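PDB 6OK1: lipid-transfer protein from Thermomonospora curvata, which is of unknown function but belongs to the thiolase superfamily, whose fold pairs an N-terminal and a C-terminal thiolase-like domain. Local coordinates for residues S22-E26 against L27-C31. Residues are numbered along the deposited sequence; the frame is centred on the assembly and turned at random.
Sequences SGRSE and LQLAC
Leu29 N bonds to Ser25 O at 3.0 Å and Ala30 N to Glu26 O at 2.9 Å, the opening i to i+4 bonds of helix 26-40. Ser25 caps this helix. Its OG accepts from Gln28 N at 2.8 Å, with an N-H...O angle of 159°. A chi1 of 74° sets OG between its own backbone N and carbonyl carbon, which points it at Gln28 N. The same OG hydrogen-bonds an acidic side chain on a chain of another protein. A water accepts from Ser25 N and donates to Gln28 OE1, bridging cap and side chain.

The Arg24 side chain crosses those of Gln28 and Leu29 at about right angles. Gln28 NE2 lies 3.8 Å from CD of Arg24, at the guanidinium edge, with the amide plane turned 81° from the guanidinium plane. Leu29 CD2 sits over the centre of one guanidinium face, 3.5 Å from CZ of Arg24. Ser22 O lies in the guanidinium plane and takes a bond from Arg24 NH1 at 2.9 Å. Salt bridges to Glu17 and Glu32 also hold the group, and Glu32 takes Gln28 NE2 too. Ser22 OG accepts from Arg24 N at 3.1 Å, an ST turn, and also hydrogen-bonds Asn112. This turn leads into a serine N-cap where the loop after strand 8-15 enters helix 26-40 of the thiolase N-terminal domain.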
loop_
_atom_site.group_PDB
_atom_site.type_symbol
_atom_site.label_atom_id
_atom_site.label_comp_id
_atom_site.label_asym_id
_atom_site.label_seq_id
_atom_site.Cartn_x
_atom_site.Cartn_y
_atom_site.Cartn_z
ATOM N N SER A 22 -7.352 -16.964 -17.067
ATOM C CA SER A 22 -5.965 -16.940 -17.493
ATOM C C SER A 22 -5.334 -18.315 -17.388
ATOM O O SER A 22 -4.327 -18.587 -18.061
ATOM C CB SER A 22 -5.160 -15.969 -16.647
ATOM O OG SER A 22 -4.896 -16.537 -15.369
ATOM N N GLY A 23 -5.874 -19.162 -16.516
ATOM C CA GLY A 23 -5.259 -20.456 -16.307
ATOM C C GLY A 23 -3.910 -20.427 -15.629
ATOM O O GLY A 23 -3.228 -21.458 -15.592
ATOM N N ARG A 24 -3.489 -19.293 -15.074
ATOM C CA ARG A 24 -2.171 -19.231 -14.443
ATOM C C ARG A 24 -2.212 -18.223 -13.294
ATOM O O ARG A 24 -3.243 -17.605 -13.022
ATOM C CB ARG A 24 -1.094 -18.936 -15.477
ATOM C CG ARG A 24 -1.259 -17.654 -16.323
ATOM C CD ARG A 24 -0.669 -17.883 -17.711
ATOM N NE ARG A 24 -0.444 -16.685 -18.524
ATOM C CZ ARG A 24 -1.365 -16.103 -19.297
ATOM N NH1 ARG A 24 -2.596 -16.583 -19.354
ATOM N NH2 ARG A 24 -1.047 -15.037 -20.022
ATOM N N SER A 25 -1.099 -18.108 -12.572
ATOM C CA SER A 25 -1.083 -17.327 -11.344
ATOM C C SER A 25 -1.069 -15.832 -11.631
ATOM O O SER A 25 -0.627 -15.376 -12.688
ATOM C CB SER A 25 0.134 -17.669 -10.491
ATOM O OG SER A 25 1.289 -17.115 -11.056
ATOM N N GLU A 26 -1.546 -15.063 -10.638
ATOM C CA GLU A 26 -1.442 -13.601 -10.716
ATOM C C GLU A 26 0.009 -13.166 -10.864
ATOM O O GLU A 26 0.324 -12.249 -11.640
ATOM C CB GLU A 26 -2.091 -12.964 -9.483
ATOM C CG GLU A 26 -3.553 -13.354 -9.318
ATOM C CD GLU A 26 -4.347 -12.466 -8.372
ATOM O OE1 GLU A 26 -3.741 -11.897 -7.433
ATOM O OE2 GLU A 26 -5.588 -12.352 -8.574
ATOM N N LEU A 27 0.927 -13.837 -10.169
ATOM C CA LEU A 27 2.337 -13.488 -10.320
ATOM C C LEU A 27 2.824 -13.754 -11.737
ATOM O O LEU A 27 3.567 -12.947 -12.310
ATOM C CB LEU A 27 3.195 -14.258 -9.315
ATOM C CG LEU A 27 4.718 -14.067 -9.422
ATOM C CD1 LEU A 27 5.145 -12.639 -9.138
ATOM C CD2 LEU A 27 5.414 -15.035 -8.481
ATOM N N GLN A 28 2.418 -14.872 -12.343
ATOM C CA GLN A 28 2.855 -15.103 -13.711
ATOM C C GLN A 28 2.324 -14.012 -14.630
ATOM O O GLN A 28 3.043 -13.522 -15.502
ATOM C CB GLN A 28 2.428 -16.498 -14.207
ATOM C CG GLN A 28 2.778 -16.722 -15.668
ATOM C CD GLN A 28 2.879 -18.194 -16.066
ATOM O OE1 GLN A 28 2.832 -19.091 -15.243
ATOM N NE2 GLN A 28 3.025 -18.426 -17.351
ATOM N N LEU A 29 1.073 -13.598 -14.440
ATOM C CA LEU A 29 0.548 -12.533 -15.286
ATOM C C LEU A 29 1.350 -11.245 -15.108
ATOM O O LEU A 29 1.614 -10.535 -16.080
ATOM C CB LEU A 29 -0.919 -12.283 -14.956
ATOM C CG LEU A 29 -1.898 -13.448 -15.185
ATOM C CD1 LEU A 29 -3.269 -13.079 -14.672
ATOM C CD2 LEU A 29 -1.962 -13.781 -16.688
ATOM N N ALA A 30 1.661 -10.891 -13.858
ATOM C CA ALA A 30 2.448 -9.692 -13.598
ATOM C C ALA A 30 3.793 -9.786 -14.276
ATOM O O ALA A 30 4.227 -8.843 -14.934
ATOM C CB ALA A 30 2.622 -9.482 -12.102
ATOM N N CYS A 31 4.457 -10.933 -14.144
ATOM C CA CYS A 31 5.769 -11.083 -14.762
ATOM C C CYS A 31 5.679 -10.997 -16.279
ATOM O O CYS A 31 6.525 -10.360 -16.920
ATOM C CB CYS A 31 6.395 -12.403 -14.334
ATOM S SG CYS A 31 6.848 -12.425 -12.609
HETATM O O HOH W 1 1.360 -19.710 -13.041
#